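Side-chain contact in hyperosmolarity resistance protein Emb (Staphylococcus epidermidis, PDB 6GV5), which probably mediates adherence of the bacterium to surface-immobilized fibronectin, as a giant extracellular matrix binding protein built of repeats: residues Asn54-Met57 with Glu58-Lys61. Numbering follows the deposited sequence.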
ATOM      1  N   ASN A  54      -0.785   1.633  -5.563  1.00 21.90           N
ATOM      2  CA  ASN A  54      -2.030   0.924  -5.314  1.00 22.06           C
ATOM      3  C   ASN A  54      -1.814  -0.581  -5.289  1.00 23.32           C
ATOM      4  O   ASN A  54      -2.366  -1.277  -4.434  1.00 20.30           O
ATOM      5  CB  ASN A  54      -3.073   1.294  -6.369  1.00 23.52           C
ATOM      6  CG  ASN A  54      -4.382   0.585  -6.144  1.00 26.33           C
ATOM      7  OD1 ASN A  54      -5.031   0.771  -5.113  1.00 24.76           O
ATOM      8  ND2 ASN A  54      -4.771  -0.251  -7.096  1.00 28.28           N
ATOM      9  N   GLY A  55      -1.017  -1.109  -6.219  1.00 22.36           N
ATOM     10  CA  GLY A  55      -0.747  -2.537  -6.212  1.00 23.82           C
ATOM     11  C   GLY A  55      -0.012  -2.982  -4.966  1.00 21.67           C
ATOM     12  O   GLY A  55      -0.283  -4.059  -4.418  1.00 23.52           O
ATOM     13  N   LYS A  56       0.922  -2.155  -4.490  1.00 22.25           N
ATOM     14  CA  LYS A  56       1.674  -2.517  -3.298  1.00 22.24           C
ATOM     15  C   LYS A  56       0.775  -2.465  -2.072  1.00 19.47           C
ATOM     16  O   LYS A  56       0.895  -3.303  -1.166  1.00 21.09           O
ATOM     17  CB  LYS A  56       2.866  -1.587  -3.121  1.00 22.96           C
ATOM     18  CG  LYS A  56       3.963  -1.808  -4.158  1.00 26.22           C
ATOM     19  CD  LYS A  56       4.595  -3.179  -3.983  1.00 33.58           C
ATOM     20  CE  LYS A  56       5.691  -3.435  -5.009  1.00 45.01           C
ATOM     21  NZ  LYS A  56       6.216  -4.827  -4.902  1.00 68.10           N
ATOM     22  N   MET A  57      -0.137  -1.491  -2.030  1.00 20.25           N
ATOM     23  CA  MET A  57      -1.067  -1.410  -0.915  1.00 19.87           C
ATOM     24  C   MET A  57      -2.040  -2.584  -0.924  1.00 19.55           C
ATOM     25  O   MET A  57      -2.431  -3.081   0.135  1.00 20.21           O
ATOM     26  CB  MET A  57      -1.825  -0.086  -0.943  1.00 18.62           C
ATOM     27  CG  MET A  57      -0.986   1.084  -0.480  1.00 20.51           C
ATOM     28  SD  MET A  57      -0.364   0.891   1.201  1.00 21.21           S
ATOM     29  CE  MET A  57      -1.913   0.858   2.090  1.00 23.33           C
ATOM     30  N   GLU A  58      -2.462  -3.037  -2.114  1.00 20.06           N
ATOM     31  CA  GLU A  58      -3.234  -4.271  -2.203  1.00 21.91           C
ATOM     32  C   GLU A  58      -2.453  -5.433  -1.600  1.00 19.45           C
ATOM     33  O   GLU A  58      -3.003  -6.232  -0.832  1.00 20.90           O
ATOM     34  CB  GLU A  58      -3.597  -4.572  -3.660  1.00 23.55           C
ATOM     35  CG  GLU A  58      -4.652  -3.658  -4.242  1.00 28.43           C
ATOM     36  CD  GLU A  58      -4.987  -4.001  -5.682  1.00 39.73           C
ATOM     37  OE1 GLU A  58      -4.189  -4.719  -6.323  1.00 40.90           O
ATOM     38  OE2 GLU A  58      -6.047  -3.555  -6.171  1.00 48.83           O
ATOM     39  N   GLU A  59      -1.169  -5.557  -1.969  1.00 20.65           N
ATOM     40  CA  GLU A  59      -0.336  -6.620  -1.421  1.00 22.28           C
ATOM     41  C   GLU A  59      -0.219  -6.503   0.092  1.00 18.84           C
ATOM     42  O   GLU A  59      -0.274  -7.515   0.809  1.00 19.43           O
ATOM     43  CB  GLU A  59       1.059  -6.564  -2.033  1.00 25.73           C
ATOM     44  CG  GLU A  59       1.162  -6.883  -3.507  1.00 35.22           C
ATOM     45  CD  GLU A  59       2.609  -6.897  -3.962  1.00 40.77           C
ATOM     46  OE1 GLU A  59       3.460  -7.384  -3.187  1.00 42.75           O
ATOM     47  OE2 GLU A  59       2.897  -6.410  -5.076  1.00 49.27           O
ATOM     48  N   LEU A  60      -0.023  -5.288   0.590  1.00 18.33           N
ATOM     49  CA  LEU A  60       0.099  -5.094   2.028  1.00 17.16           C
ATOM     50  C   LEU A  60      -1.200  -5.440   2.741  1.00 19.49           C
ATOM     51  O   LEU A  60      -1.182  -6.104   3.787  1.00 18.79           O
ATOM     52  CB  LEU A  60       0.508  -3.657   2.327  1.00 19.20           C
ATOM     53  CG  LEU A  60       0.642  -3.334   3.822  1.00 19.66           C
ATOM     54  CD1 LEU A  60       1.770  -4.091   4.492  1.00 19.97           C
ATOM     55  CD2 LEU A  60       0.823  -1.829   3.984  1.00 20.79           C
ATOM     56  N   LYS A  61      -2.340  -5.010   2.189  1.00 18.72           N
ATOM     57  CA  LYS A  61      -3.619  -5.298   2.829  1.00 19.27           C
ATOM     58  C   LYS A  61      -3.884  -6.796   2.900  1.00 18.95           C
ATOM     59  O   LYS A  61      -4.453  -7.281   3.882  1.00 19.90           O
ATOM     60  CB  LYS A  61      -4.748  -4.584   2.083  1.00 19.85           C
ATOM     61  CG  LYS A  61      -4.841  -3.102   2.429  1.00 20.22           C
ATOM     62  CD  LYS A  61      -5.905  -2.375   1.611  1.00 21.08           C
ATOM     63  CE  LYS A  61      -6.240  -1.012   2.216  1.00 23.69           C
ATOM     64  NZ  LYS A  61      -7.274  -0.289   1.395  1.00 24.97           N
TER
HETATM   65  O   HOH W   1      -7.443  -1.337  -6.690  1.00 35.23           O
HETATM   66  O   HOH W   2      -1.082  -6.190  -6.194  1.00 37.46           O
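Glu58 reaches back along its helix to Asn54, and its side chain can be followed atom by atom. Glu58 CB lies 3.4 Å from Gly55 O. With CG opposite the carbonyl carbon (chi1 -72°), the chain heads toward the preceding turn, and Glu58 CG passes 3.3 Å from Asn54 O, the same oxygen that accepts the bond from Glu58 N. Chi2 is fully extended and carries the carboxylate out to the Asn54 amide, whose plane is turned 59° from it. Glu58 OE2 ends 3.7 Å from Asn54 ND2; a water bridges them, accepting from ND2 and donating to OE2. A second water donates to Gly55 O and, weakly, to Glu58 OE1. The other end of the Asn54 amide, OD1, accepts from Leu22 N in the loop after helix 2-18. Four i+4 to i backbone hydrogen bonds, from Glu58 N to Asn54 O through Lys61 N to Met57 O, with N-H...O angles of 156-162°, mark regular alpha-helix in the second half of helix 40-65, a long helix of this all-helical chain. Glu59 lies alongside Lys56, its OE2 3.7 Å from Lys56 NZ in a long salt bridge, while Lys56 NZ also hydrogen-bonds to Asn112 OD1 of helix 108-123. On the buried side, Met57 SD packs 4.1 Å from Leu60 CD2; Met57 touches Ile111 and Leu60 touches Ile115, both of helix 108-123.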